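Local structure of arginine--tRNA ligase (Campylobacter jejuni, 3FNR) at residues Leu277-Glu282 against Val300-Ser305; Arg309-Ser314 against Leu321-Ser326; Tyr338-Ala343 against Asp401-Leu406. The protein catalyses the ATP-dependent attachment of L-arginine to tRNA(Arg), releasing AMP and diphosphate, as a monomeric class I aminoacyl-tRNA synthetase. The protein carries 1 engineered substitution. One frame throughout, in Å; residues are numbered along the deposited sequence.

Interaction 1: residues Leu277-Glu282 against Val300-Ser305; sequences LLKDGE and VDEIGS
K279 lays its ammonium group against the carboxylate of E302, and this overlap of two exposed side chains is the whole of the contact. NZ of K279 lies 2.8 Å from OE1 of E302, a charged hydrogen bond and salt bridge in which the nitrogen approaches nearly in line with the CD–OE1 bond. CE of K279 follows it in, 3.4 Å from the same OE1. The two chains reach this point by different routes. E302 leaves its helix with CG anti to the backbone N (chi1 -166°) and stays extended, which carries the carboxylate well out toward the strand. K279 also starts anti but bends at each later torsion, which turns NZ toward a single oxygen of E302. The reach is needed because the backbones keep apart: CA of K279 and CA of I303 are 11.1 Å from each other. E302 does not depend on the lysine alone, since its OE2 is hydrogen-bonded to the hydroxyl of Y284, and two partners at separate oxygens should limit rotation of the carboxylate. On the lysine side, the backbone is fixed by a type I' turn from K279 to E282, with K279 N 2.8 Å from E282 O. D324 reinforces that turn through the backbone N of G281. The chain between the two segments carries the KMSK sequence, and L277 packs on I47 of the 'HIGH' region. In this protein the K279–E302 bridge joins the two ends of that loop, within a Rossmann fold bearing the HIGH and KMSKS-type signatures of class I synthetases.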
ATOM      1  N   LEU A 277      -4.540   2.784 -16.597  1.00 55.71           N
ATOM      2  CA  LEU A 277      -4.396   4.234 -16.550  1.00 58.42           C
ATOM      3  C   LEU A 277      -4.609   4.837 -17.923  1.00 57.95           C
ATOM      4  O   LEU A 277      -4.073   4.343 -18.917  1.00 58.13           O
ATOM      5  CB  LEU A 277      -3.026   4.639 -16.010  1.00 61.82           C
ATOM      6  CG  LEU A 277      -2.824   4.644 -14.498  1.00 66.68           C
ATOM      7  CD1 LEU A 277      -1.347   4.795 -14.195  1.00 66.26           C
ATOM      8  CD2 LEU A 277      -3.638   5.744 -13.815  1.00 69.27           C
ATOM      9  N   LEU A 278      -5.399   5.902 -17.968  1.00 61.07           N
ATOM     10  CA  LEU A 278      -5.688   6.608 -19.213  1.00 64.76           C
ATOM     11  C   LEU A 278      -5.287   8.068 -19.116  1.00 66.56           C
ATOM     12  O   LEU A 278      -5.309   8.650 -18.031  1.00 66.06           O
ATOM     13  CB  LEU A 278      -7.182   6.537 -19.555  1.00 62.42           C
ATOM     14  CG  LEU A 278      -7.875   5.191 -19.763  1.00 60.32           C
ATOM     15  CD1 LEU A 278      -9.367   5.405 -19.878  1.00 62.58           C
ATOM     16  CD2 LEU A 278      -7.357   4.493 -20.996  1.00 54.67           C
ATOM     17  N   LYS A 279      -4.917   8.639 -20.260  1.00 69.50           N
ATOM     18  CA  LYS A 279      -4.779  10.084 -20.419  1.00 74.36           C
ATOM     19  C   LYS A 279      -5.420  10.491 -21.746  1.00 76.03           C
ATOM     20  O   LYS A 279      -5.026   9.995 -22.810  1.00 73.21           O
ATOM     21  CB  LYS A 279      -3.313  10.520 -20.371  1.00 74.71           C
ATOM     22  CG  LYS A 279      -3.135  12.033 -20.264  1.00 80.39           C
ATOM     23  CD  LYS A 279      -2.013  12.533 -21.168  1.00 89.81           C
ATOM     24  CE  LYS A 279      -0.674  12.623 -20.448  1.00 90.28           C
ATOM     25  NZ  LYS A 279      -0.547  13.895 -19.688  1.00 88.87           N
ATOM     26  N   ASP A 280      -6.412  11.381 -21.653  1.00 78.58           N
ATOM     27  CA  ASP A 280      -7.206  11.888 -22.792  1.00 84.08           C
ATOM     28  C   ASP A 280      -7.964  10.798 -23.567  1.00 84.83           C
ATOM     29  O   ASP A 280      -8.171  10.910 -24.779  1.00 84.95           O
ATOM     30  CB  ASP A 280      -6.356  12.766 -23.737  1.00 86.19           C
ATOM     31  CG  ASP A 280      -5.782  14.001 -23.044  1.00 93.31           C
ATOM     32  OD1 ASP A 280      -4.587  14.310 -23.264  1.00 93.84           O
ATOM     33  OD2 ASP A 280      -6.520  14.665 -22.285  1.00 96.11           O
ATOM     34  N   GLY A 281      -8.376   9.750 -22.854  1.00 84.57           N
ATOM     35  CA  GLY A 281      -9.123   8.637 -23.444  1.00 84.60           C
ATOM     36  C   GLY A 281      -8.262   7.508 -23.986  1.00 84.80           C
ATOM     37  O   GLY A 281      -8.772   6.439 -24.330  1.00 85.24           O
ATOM     38  N   GLU A 282      -6.956   7.750 -24.062  1.00 84.69           N
ATOM     39  CA  GLU A 282      -5.998   6.788 -24.591  1.00 86.31           C
ATOM     40  C   GLU A 282      -5.207   6.196 -23.423  1.00 83.97           C
ATOM     41  O   GLU A 282      -4.955   6.904 -22.446  1.00 84.85           O
ATOM     42  CB  GLU A 282      -5.052   7.503 -25.558  1.00 87.26           C
ATOM     43  CG  GLU A 282      -4.537   6.642 -26.708  1.00 94.15           C
ATOM     44  CD  GLU A 282      -3.350   7.257 -27.435  1.00 94.41           C
ATOM     45  OE1 GLU A 282      -3.218   7.021 -28.656  1.00101.53           O
ATOM     46  OE2 GLU A 282      -2.548   7.970 -26.792  1.00 97.88           O
ATOM     47  N   VAL A 300       3.556   9.352 -10.005  1.00 46.50           N
ATOM     48  CA  VAL A 300       3.514  10.260  -8.848  1.00 44.66           C
ATOM     49  C   VAL A 300       4.063  11.645  -9.208  1.00 47.19           C
ATOM     50  O   VAL A 300       3.568  12.659  -8.715  1.00 50.99           O
ATOM     51  CB  VAL A 300       4.237   9.696  -7.590  1.00 42.01           C
ATOM     52  CG1 VAL A 300       4.062  10.637  -6.390  1.00 39.66           C
ATOM     53  CG2 VAL A 300       3.697   8.347  -7.216  1.00 39.00           C
ATOM     54  N   ASP A 301       5.066  11.684 -10.083  1.00 51.22           N
ATOM     55  CA  ASP A 301       5.607  12.948 -10.593  1.00 54.19           C
ATOM     56  C   ASP A 301       4.531  13.746 -11.334  1.00 53.38           C
ATOM     57  O   ASP A 301       4.430  14.967 -11.185  1.00 53.02           O
ATOM     58  CB  ASP A 301       6.796  12.689 -11.531  1.00 57.65           C
ATOM     59  CG  ASP A 301       8.078  12.333 -10.783  1.00 66.38           C
ATOM     60  OD1 ASP A 301       8.254  12.778  -9.628  1.00 69.02           O
ATOM     61  OD2 ASP A 301       8.917  11.605 -11.365  1.00 70.42           O
ATOM     62  N   GLU A 302       3.716  13.036 -12.105  1.00 50.85           N
ATOM     63  CA  GLU A 302       2.692  13.656 -12.924  1.00 53.57           C
ATOM     64  C   GLU A 302       1.440  14.026 -12.135  1.00 52.69           C
ATOM     65  O   GLU A 302       0.975  15.160 -12.219  1.00 60.21           O
ATOM     66  CB  GLU A 302       2.335  12.750 -14.103  1.00 55.02           C
ATOM     67  CG  GLU A 302       1.524  13.439 -15.189  1.00 64.08           C
ATOM     68  CD  GLU A 302       1.617  12.737 -16.535  1.00 74.81           C
ATOM     69  OE1 GLU A 302       0.772  13.025 -17.407  1.00 81.11           O
ATOM     70  OE2 GLU A 302       2.532  11.907 -16.729  1.00 75.67           O
ATOM     71  N   ILE A 303       0.899  13.083 -11.365  1.00 47.51           N
ATOM     72  CA  ILE A 303      -0.386  13.308 -10.701  1.00 40.33           C
ATOM     73  C   ILE A 303      -0.310  13.721  -9.224  1.00 43.67           C
ATOM     74  O   ILE A 303      -1.287  14.214  -8.669  1.00 44.27           O
ATOM     75  CB  ILE A 303      -1.351  12.114 -10.880  1.00 44.93           C
ATOM     76  CG1 ILE A 303      -0.924  10.915 -10.020  1.00 43.00           C
ATOM     77  CG2 ILE A 303      -1.490  11.760 -12.368  1.00 46.11           C
ATOM     78  CD1 ILE A 303      -1.947   9.803  -9.947  1.00 30.09           C
ATOM     79  N   GLY A 304       0.840  13.524  -8.587  1.00 41.06           N
ATOM     80  CA  GLY A 304       0.955  13.820  -7.162  1.00 38.24           C
ATOM     81  C   GLY A 304       0.504  12.663  -6.293  1.00 38.29           C
ATOM     82  O   GLY A 304      -0.268  11.801  -6.727  1.00 44.09           O
ATOM     83  N   SER A 305       0.986  12.666  -5.054  1.00 42.03           N
ATOM     84  CA  SER A 305       0.776  11.583  -4.095  1.00 43.02           C
ATOM     85  C   SER A 305      -0.685  11.369  -3.692  1.00 45.90           C
ATOM     86  O   SER A 305      -1.159  10.230  -3.666  1.00 44.86           O
ATOM     87  CB  SER A 305       1.622  11.828  -2.843  1.00 45.68           C
ATOM     88  OG  SER A 305       1.492  10.758  -1.926  1.00 49.73           O
TER

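Interaction 2: residues Arg309-Ser314 against Leu321-Ser326; sequences RYIFLS and LEFDIS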
ATOM      1  N   ARG A 309      -2.911   7.984  -4.034  1.00 30.11           N
ATOM      2  CA  ARG A 309      -3.496   7.394  -2.852  1.00 34.28           C
ATOM      3  C   ARG A 309      -5.020   7.302  -2.959  1.00 35.85           C
ATOM      4  O   ARG A 309      -5.629   6.433  -2.344  1.00 44.46           O
ATOM      5  CB  ARG A 309      -3.093   8.179  -1.599  1.00 32.30           C
ATOM      6  CG  ARG A 309      -1.595   8.126  -1.220  1.00 38.40           C
ATOM      7  CD  ARG A 309      -1.068   6.710  -1.029  1.00 41.27           C
ATOM      8  NE  ARG A 309      -1.718   6.004   0.077  1.00 30.95           N
ATOM      9  CZ  ARG A 309      -1.150   5.727   1.247  1.00 38.06           C
ATOM     10  NH1 ARG A 309       0.099   6.098   1.495  1.00 33.78           N
ATOM     11  NH2 ARG A 309      -1.842   5.078   2.182  1.00 37.66           N
ATOM     12  N   TYR A 310      -5.631   8.193  -3.737  1.00 35.51           N
ATOM     13  CA  TYR A 310      -7.077   8.173  -3.909  1.00 33.92           C
ATOM     14  C   TYR A 310      -7.486   7.147  -4.956  1.00 34.62           C
ATOM     15  O   TYR A 310      -8.288   6.253  -4.676  1.00 40.10           O
ATOM     16  CB  TYR A 310      -7.640   9.549  -4.286  1.00 36.77           C
ATOM     17  CG  TYR A 310      -9.162   9.564  -4.231  1.00 43.38           C
ATOM     18  CD1 TYR A 310      -9.939   9.116  -5.314  1.00 41.84           C
ATOM     19  CD2 TYR A 310      -9.824   9.976  -3.077  1.00 34.27           C
ATOM     20  CE1 TYR A 310     -11.339   9.091  -5.244  1.00 37.11           C
ATOM     21  CE2 TYR A 310     -11.213   9.962  -2.996  1.00 42.83           C
ATOM     22  CZ  TYR A 310     -11.961   9.517  -4.076  1.00 38.36           C
ATOM     23  OH  TYR A 310     -13.332   9.516  -3.977  1.00 51.29           O
ATOM     24  N   ILE A 311      -6.951   7.313  -6.161  1.00 28.71           N
ATOM     25  CA  ILE A 311      -7.315   6.527  -7.324  1.00 33.74           C
ATOM     26  C   ILE A 311      -7.131   5.047  -7.043  1.00 33.85           C
ATOM     27  O   ILE A 311      -8.031   4.253  -7.306  1.00 35.61           O
ATOM     28  CB  ILE A 311      -6.460   6.939  -8.549  1.00 38.11           C
ATOM     29  CG1 ILE A 311      -6.841   8.343  -9.013  1.00 42.93           C
ATOM     30  CG2 ILE A 311      -6.630   5.960  -9.698  1.00 42.47           C
ATOM     31  CD1 ILE A 311      -5.778   9.012  -9.877  1.00 53.79           C
ATOM     32  N   PHE A 312      -5.988   4.688  -6.456  1.00 32.37           N
ATOM     33  CA  PHE A 312      -5.644   3.280  -6.263  1.00 36.67           C
ATOM     34  C   PHE A 312      -6.385   2.588  -5.116  1.00 39.11           C
ATOM     35  O   PHE A 312      -6.275   1.375  -4.938  1.00 47.24           O
ATOM     36  CB  PHE A 312      -4.121   3.096  -6.190  1.00 37.46           C
ATOM     37  CG  PHE A 312      -3.452   3.156  -7.539  1.00 39.66           C
ATOM     38  CD1 PHE A 312      -3.224   1.995  -8.264  1.00 45.37           C
ATOM     39  CD2 PHE A 312      -3.102   4.374  -8.107  1.00 46.61           C
ATOM     40  CE1 PHE A 312      -2.626   2.040  -9.518  1.00 42.03           C
ATOM     41  CE2 PHE A 312      -2.512   4.427  -9.369  1.00 45.62           C
ATOM     42  CZ  PHE A 312      -2.272   3.255 -10.071  1.00 42.48           C
ATOM     43  N   LEU A 313      -7.149   3.368  -4.358  1.00 39.78           N
ATOM     44  CA  LEU A 313      -7.976   2.848  -3.280  1.00 39.03           C
ATOM     45  C   LEU A 313      -9.460   2.828  -3.649  1.00 43.69           C
ATOM     46  O   LEU A 313     -10.270   2.255  -2.927  1.00 43.41           O
ATOM     47  CB  LEU A 313      -7.779   3.700  -2.032  1.00 39.74           C
ATOM     48  CG  LEU A 313      -8.046   3.048  -0.681  1.00 43.95           C
ATOM     49  CD1 LEU A 313      -6.919   2.075  -0.331  1.00 45.02           C
ATOM     50  CD2 LEU A 313      -8.195   4.124   0.371  1.00 42.73           C
ATOM     51  N   SER A 314      -9.793   3.415  -4.796  1.00 48.91           N
ATOM     52  CA  SER A 314     -11.159   3.862  -5.082  1.00 48.93           C
ATOM     53  C   SER A 314     -12.122   2.780  -5.551  1.00 51.52           C
ATOM     54  O   SER A 314     -13.323   3.024  -5.657  1.00 57.56           O
ATOM     55  CB  SER A 314     -11.140   5.022  -6.090  1.00 47.23           C
ATOM     56  OG  SER A 314     -10.664   4.579  -7.350  1.00 41.38           O
ATOM     57  N   LEU A 321      -9.833  -1.626 -12.174  1.00 61.62           N
ATOM     58  CA  LEU A 321      -9.927  -0.194 -11.993  1.00 58.84           C
ATOM     59  C   LEU A 321      -9.414   0.503 -13.244  1.00 57.95           C
ATOM     60  O   LEU A 321      -8.299   0.244 -13.703  1.00 57.08           O
ATOM     61  CB  LEU A 321      -9.128   0.229 -10.751  1.00 60.68           C
ATOM     62  CG  LEU A 321      -9.216   1.630 -10.120  1.00 65.44           C
ATOM     63  CD1 LEU A 321      -8.072   2.518 -10.572  1.00 65.96           C
ATOM     64  CD2 LEU A 321     -10.573   2.330 -10.321  1.00 66.35           C
ATOM     65  N   GLU A 322     -10.246   1.378 -13.798  1.00 57.60           N
ATOM     66  CA  GLU A 322      -9.864   2.206 -14.931  1.00 57.19           C
ATOM     67  C   GLU A 322     -10.024   3.664 -14.539  1.00 55.05           C
ATOM     68  O   GLU A 322     -11.066   4.062 -14.009  1.00 54.77           O
ATOM     69  CB  GLU A 322     -10.730   1.887 -16.148  1.00 61.24           C
ATOM     70  CG  GLU A 322     -10.308   2.603 -17.431  1.00 72.49           C
ATOM     71  CD  GLU A 322     -11.404   2.618 -18.486  1.00 82.46           C
ATOM     72  OE1 GLU A 322     -12.480   3.210 -18.232  1.00 84.12           O
ATOM     73  OE2 GLU A 322     -11.184   2.044 -19.574  1.00 85.28           O
ATOM     74  N   PHE A 323      -8.989   4.460 -14.780  1.00 54.64           N
ATOM     75  CA  PHE A 323      -9.054   5.874 -14.448  1.00 55.59           C
ATOM     76  C   PHE A 323      -8.353   6.738 -15.476  1.00 56.01           C
ATOM     77  O   PHE A 323      -7.258   6.413 -15.921  1.00 56.66           O
ATOM     78  CB  PHE A 323      -8.476   6.140 -13.056  1.00 55.07           C
ATOM     79  CG  PHE A 323      -8.956   7.421 -12.445  1.00 57.87           C
ATOM     80  CD1 PHE A 323     -10.125   7.444 -11.687  1.00 63.60           C
ATOM     81  CD2 PHE A 323      -8.250   8.608 -12.630  1.00 54.19           C
ATOM     82  CE1 PHE A 323     -10.584   8.635 -11.120  1.00 64.78           C
ATOM     83  CE2 PHE A 323      -8.699   9.800 -12.070  1.00 54.97           C
ATOM     84  CZ  PHE A 323      -9.869   9.814 -11.314  1.00 59.68           C
ATOM     85  N   ASP A 324      -9.005   7.838 -15.849  1.00 60.42           N
ATOM     86  CA  ASP A 324      -8.411   8.836 -16.730  1.00 62.13           C
ATOM     87  C   ASP A 324      -7.850   9.978 -15.893  1.00 59.80           C
ATOM     88  O   ASP A 324      -8.591  10.667 -15.188  1.00 58.02           O
ATOM     89  CB  ASP A 324      -9.435   9.365 -17.743  1.00 64.99           C
ATOM     90  CG  ASP A 324      -8.780   9.984 -18.982  1.00 67.95           C
ATOM     91  OD1 ASP A 324      -7.725  10.646 -18.859  1.00 66.85           O
ATOM     92  OD2 ASP A 324      -9.332   9.812 -20.090  1.00 70.39           O
ATOM     93  N   ILE A 325      -6.539  10.182 -16.002  1.00 57.68           N
ATOM     94  CA  ILE A 325      -5.821  11.183 -15.210  1.00 59.67           C
ATOM     95  C   ILE A 325      -6.085  12.640 -15.615  1.00 61.05           C
ATOM     96  O   ILE A 325      -5.663  13.567 -14.915  1.00 63.31           O
ATOM     97  CB  ILE A 325      -4.292  10.909 -15.189  1.00 60.88           C
ATOM     98  CG1 ILE A 325      -3.668  11.134 -16.573  1.00 55.00           C
ATOM     99  CG2 ILE A 325      -4.005   9.503 -14.638  1.00 59.79           C
ATOM    100  CD1 ILE A 325      -2.167  11.321 -16.549  1.00 54.43           C
ATOM    101  N   SER A 326      -6.778  12.827 -16.739  1.00 62.23           N
ATOM    102  CA  SER A 326      -7.162  14.152 -17.219  0.50 65.27           C
ATOM    103  C   SER A 326      -8.272  14.753 -16.356  1.00 66.31           C
ATOM    104  O   SER A 326      -8.508  15.964 -16.383  1.00 66.45           O
ATOM    105  CB  SER A 326      -7.613  14.078 -18.680  0.50 65.55           C
ATOM    106  OG  SER A 326      -8.745  13.235 -18.821  0.50 67.32           O
TER
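I311 sets its CG1 branch over the face of the F323 ring, joining helix 305-311 to strand 321-324. Strand 321-324 runs parallel to its neighbour 267-279, and the helices between them complete a beta-alpha-beta type connection of the class I catalytic fold; this contact packs the helix against the sheet. The isoleucine divides its branches between two strand residues. CG1 stands over the middle of the F323 ring, 3.9 Å from the centroid and only 11° off the ring normal, a clear CH-pi contact. CD1 continues across the same face toward one side of the ring, 3.7 Å from CD2 of F323. A chi1 of -69° sets CG1 beside the backbone N of I311 and leaves CG2 anti to it. CG2 reaches L321, the other inward residue of the strand: it meets CD1 of L321 at 3.8 Å while also touching CB of F323. The short isoleucine chain thus bridges the leucine and the phenylalanine, crossing each at about a right angle rather than running alongside.

L321 splits its methyls in turn. CD1 also touches the carbonyl oxygen of I311, and CD2 rests 3.7 Å from OG of S314. Beyond the strand, the backbone N of S326 closes an Asx turn on OD1 of D324. On the helix side the backbone folds into a type I turn from I311 to S314. The serine hydroxyl sits between its own backbone N and carbonyl carbon (chi1 66°), and from there OG of S314 donates to O of I311 at 2.7 Å, approaching from the same face as S314 N.

Interaction 3: residues Tyr338-Ala343 against Asp401-Leu406; sequences YYINYA and DYLKNL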
ATOM      1  N   TYR A 338      -9.738  17.144  -5.154  1.00 42.64           N
ATOM      2  CA  TYR A 338      -9.975  18.588  -5.132  1.00 43.49           C
ATOM      3  C   TYR A 338     -11.213  18.876  -4.317  1.00 40.11           C
ATOM      4  O   TYR A 338     -11.188  19.692  -3.405  1.00 43.29           O
ATOM      5  CB  TYR A 338     -10.170  19.163  -6.553  1.00 49.19           C
ATOM      6  CG  TYR A 338     -10.711  20.593  -6.554  1.00 48.97           C
ATOM      7  CD1 TYR A 338     -12.090  20.849  -6.639  1.00 48.58           C
ATOM      8  CD2 TYR A 338      -9.848  21.684  -6.456  1.00 45.81           C
ATOM      9  CE1 TYR A 338     -12.589  22.151  -6.609  1.00 52.72           C
ATOM     10  CE2 TYR A 338     -10.335  22.996  -6.436  1.00 48.91           C
ATOM     11  CZ  TYR A 338     -11.706  23.218  -6.517  1.00 58.20           C
ATOM     12  OH  TYR A 338     -12.200  24.504  -6.497  1.00 61.51           O
ATOM     13  N   TYR A 339     -12.286  18.177  -4.671  1.00 37.93           N
ATOM     14  CA  TYR A 339     -13.616  18.412  -4.161  1.00 40.13           C
ATOM     15  C   TYR A 339     -13.694  18.183  -2.653  1.00 43.64           C
ATOM     16  O   TYR A 339     -14.287  18.995  -1.930  1.00 42.30           O
ATOM     17  CB  TYR A 339     -14.599  17.518  -4.917  1.00 40.43           C
ATOM     18  CG  TYR A 339     -16.053  17.939  -4.815  1.00 48.44           C
ATOM     19  CD1 TYR A 339     -17.011  17.057  -4.321  1.00 42.16           C
ATOM     20  CD2 TYR A 339     -16.470  19.214  -5.217  1.00 42.80           C
ATOM     21  CE1 TYR A 339     -18.349  17.426  -4.222  1.00 49.55           C
ATOM     22  CE2 TYR A 339     -17.811  19.594  -5.127  1.00 49.01           C
ATOM     23  CZ  TYR A 339     -18.743  18.690  -4.628  1.00 47.06           C
ATOM     24  OH  TYR A 339     -20.072  19.030  -4.527  1.00 57.21           O
ATOM     25  N   ILE A 340     -13.055  17.108  -2.184  1.00 39.07           N
ATOM     26  CA  ILE A 340     -13.016  16.794  -0.762  1.00 35.88           C
ATOM     27  C   ILE A 340     -12.161  17.825  -0.026  1.00 35.67           C
ATOM     28  O   ILE A 340     -12.596  18.368   0.989  1.00 33.19           O
ATOM     29  CB  ILE A 340     -12.547  15.338  -0.481  1.00 33.69           C
ATOM     30  CG1 ILE A 340     -13.547  14.332  -1.068  1.00 37.15           C
ATOM     31  CG2 ILE A 340     -12.413  15.104   1.011  1.00 32.30           C
ATOM     32  CD1 ILE A 340     -12.978  12.950  -1.346  1.00 30.69           C
ATOM     33  N   ASN A 341     -10.973  18.121  -0.558  1.00 36.43           N
ATOM     34  CA  ASN A 341     -10.110  19.178  -0.001  1.00 38.41           C
ATOM     35  C   ASN A 341     -10.794  20.542   0.014  1.00 41.02           C
ATOM     36  O   ASN A 341     -10.620  21.321   0.960  1.00 48.42           O
ATOM     37  CB  ASN A 341      -8.780  19.295  -0.774  1.00 37.14           C
ATOM     38  CG  ASN A 341      -7.639  18.506  -0.137  1.00 41.85           C
ATOM     39  OD1 ASN A 341      -7.565  18.357   1.084  1.00 43.19           O
ATOM     40  ND2 ASN A 341      -6.719  18.025  -0.970  1.00 47.91           N
ATOM     41  N   TYR A 342     -11.563  20.824  -1.035  1.00 41.96           N
ATOM     42  CA  TYR A 342     -12.306  22.081  -1.144  1.00 43.77           C
ATOM     43  C   TYR A 342     -13.315  22.239  -0.003  1.00 44.38           C
ATOM     44  O   TYR A 342     -13.446  23.327   0.544  1.00 42.27           O
ATOM     45  CB  TYR A 342     -12.989  22.217  -2.512  1.00 46.49           C
ATOM     46  CG  TYR A 342     -13.541  23.606  -2.776  1.00 50.66           C
ATOM     47  CD1 TYR A 342     -12.822  24.745  -2.405  1.00 41.43           C
ATOM     48  CD2 TYR A 342     -14.776  23.781  -3.402  1.00 48.71           C
ATOM     49  CE1 TYR A 342     -13.326  26.017  -2.630  1.00 48.89           C
ATOM     50  CE2 TYR A 342     -15.290  25.053  -3.635  1.00 51.29           C
ATOM     51  CZ  TYR A 342     -14.554  26.165  -3.248  1.00 51.51           C
ATOM     52  OH  TYR A 342     -15.044  27.429  -3.476  1.00 57.83           O
ATOM     53  N   ALA A 343     -13.981  21.144   0.371  1.00 41.24           N
ATOM     54  CA  ALA A 343     -14.882  21.128   1.522  1.00 40.41           C
ATOM     55  C   ALA A 343     -14.156  21.543   2.795  1.00 42.85           C
ATOM     56  O   ALA A 343     -14.616  22.433   3.515  1.00 46.09           O
ATOM     57  CB  ALA A 343     -15.506  19.756   1.681  1.00 39.73           C
ATOM     58  N   ASP A 401     -15.411   6.491  -0.645  1.00 40.51           N
ATOM     59  CA  ASP A 401     -16.871   6.602  -0.829  1.00 42.96           C
ATOM     60  C   ASP A 401     -17.537   7.475   0.237  1.00 43.11           C
ATOM     61  O   ASP A 401     -18.415   8.280  -0.080  1.00 47.05           O
ATOM     62  CB  ASP A 401     -17.540   5.226  -0.824  1.00 39.66           C
ATOM     63  CG  ASP A 401     -17.237   4.412  -2.074  1.00 56.65           C
ATOM     64  OD1 ASP A 401     -17.597   3.212  -2.084  1.00 61.07           O
ATOM     65  OD2 ASP A 401     -16.638   4.953  -3.031  1.00 62.05           O
ATOM     66  N   TYR A 402     -17.123   7.288   1.490  1.00 38.40           N
ATOM     67  CA  TYR A 402     -17.631   8.055   2.621  1.00 38.02           C
ATOM     68  C   TYR A 402     -17.310   9.529   2.415  1.00 39.74           C
ATOM     69  O   TYR A 402     -18.165  10.398   2.589  1.00 39.02           O
ATOM     70  CB  TYR A 402     -17.003   7.555   3.937  1.00 34.85           C
ATOM     71  CG  TYR A 402     -17.234   8.474   5.129  1.00 34.38           C
ATOM     72  CD1 TYR A 402     -18.414   8.416   5.860  1.00 33.22           C
ATOM     73  CD2 TYR A 402     -16.268   9.402   5.516  1.00 31.45           C
ATOM     74  CE1 TYR A 402     -18.636   9.274   6.949  1.00 35.54           C
ATOM     75  CE2 TYR A 402     -16.479  10.260   6.590  1.00 36.95           C
ATOM     76  CZ  TYR A 402     -17.661  10.196   7.300  1.00 32.03           C
ATOM     77  OH  TYR A 402     -17.852  11.043   8.368  1.00 37.81           O
ATOM     78  N   LEU A 403     -16.058   9.782   2.046  1.00 31.83           N
ATOM     79  CA  LEU A 403     -15.515  11.116   1.934  1.00 35.60           C
ATOM     80  C   LEU A 403     -16.151  11.879   0.781  1.00 41.16           C
ATOM     81  O   LEU A 403     -16.460  13.068   0.920  1.00 36.63           O
ATOM     82  CB  LEU A 403     -14.017  11.001   1.726  1.00 36.66           C
ATOM     83  CG  LEU A 403     -13.056  11.688   2.692  1.00 41.64           C
ATOM     84  CD1 LEU A 403     -13.636  11.884   4.090  1.00 41.06           C
ATOM     85  CD2 LEU A 403     -11.791  10.868   2.732  1.00 31.88           C
ATOM     86  N   LYS A 404     -16.330  11.189  -0.348  1.00 43.27           N
ATOM     87  CA  LYS A 404     -17.040  11.713  -1.514  1.00 45.87           C
ATOM     88  C   LYS A 404     -18.427  12.222  -1.152  1.00 43.85           C
ATOM     89  O   LYS A 404     -18.784  13.358  -1.465  1.00 43.70           O
ATOM     90  CB  LYS A 404     -17.197  10.623  -2.574  1.00 49.09           C
ATOM     91  CG  LYS A 404     -16.285  10.754  -3.764  1.00 61.74           C
ATOM     92  CD  LYS A 404     -16.787   9.904  -4.939  1.00 77.80           C
ATOM     93  CE  LYS A 404     -16.864   8.414  -4.590  1.00 81.55           C
ATOM     94  NZ  LYS A 404     -17.302   7.577  -5.747  1.00 83.57           N
ATOM     95  N   ASN A 405     -19.203  11.365  -0.496  1.00 41.30           N
ATOM     96  CA  ASN A 405     -20.558  11.700  -0.107  1.00 43.16           C
ATOM     97  C   ASN A 405     -20.603  12.803   0.946  1.00 41.09           C
ATOM     98  O   ASN A 405     -21.459  13.678   0.889  1.00 44.04           O
ATOM     99  CB  ASN A 405     -21.297  10.454   0.372  1.00 45.96           C
ATOM    100  CG  ASN A 405     -21.475   9.422  -0.729  1.00 59.18           C
ATOM    101  OD1 ASN A 405     -21.704   9.761  -1.894  1.00 65.48           O
ATOM    102  ND2 ASN A 405     -21.376   8.151  -0.361  1.00 66.08           N
ATOM    103  N   LEU A 406     -19.671  12.770   1.891  1.00 40.12           N
ATOM    104  CA  LEU A 406     -19.600  13.797   2.930  1.00 34.53           C
ATOM    105  C   LEU A 406     -19.249  15.170   2.357  1.00 37.14           C
ATOM    106  O   LEU A 406     -19.791  16.189   2.804  1.00 33.78           O
ATOM    107  CB  LEU A 406     -18.588  13.400   3.999  1.00 31.71           C
ATOM    108  CG  LEU A 406     -18.326  14.328   5.193  1.00 37.87           C
ATOM    109  CD1 LEU A 406     -19.570  14.517   6.045  1.00 36.09           C
ATOM    110  CD2 LEU A 406     -17.215  13.761   6.032  1.00 33.51           C
TER
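Segments 338-343 and 401-406, helical throughout, run in broadly the same sense and come closest at I340 and K404, whose CA atoms are 6.5 Å apart. Such a short separation lets one side chain reach the backbone of the other helix directly. I340 does so: its CG1 is 3.7 Å from the carbonyl O of L403, and CD1 lies 3.9 Å from the backbone N of K404. The same CD1 packs against CB of L403 at 3.8 Å, while CG2, placed anti to the backbone N of I340, meets CG of L403. Isoleucine and leucine thus cross at about a right angle, with both branches of I340 engaged.

The two helices are part of the all-helical DALR anticodon-binding domain, and helix 425-445 adds a third wall, with F443 touching I340 and I439 touching A343. A407, farther along helix 398-416, extends the contact of I340 with that helix.

The CB of K404 is directed away from segment 338-343, and its NZ makes a long salt bridge to OD2 of D401, 3.8 Å off, on its own helix. H411, also farther along helix 398-416, meets the rings of both Y339 and Y342, and its NE2 is hydrogen-bonded to the backbone O of Y339.

Chemistry follows location across these three contacts. Interaction 1 is an exposed ionic tie, interaction 2 a partly buried apolar junction, and interaction 3 a buried meeting of helices. Interactions 1 and 2 share the catalytic domain and the same sheet: strands 267-279 and 321-324 are neighbours there, bonded through L278 N to F323 O and L278 O to I325 N, while helices 296-303 and 305-311 follow each other in the chain. Interaction 3 belongs to the anticodon-binding helices. It nevertheless meets interaction 2, where the Y310 ring packs on CD1 of I340 and its hydroxyl on CG of K404, spanning the two domains; interaction 1 does not touch it.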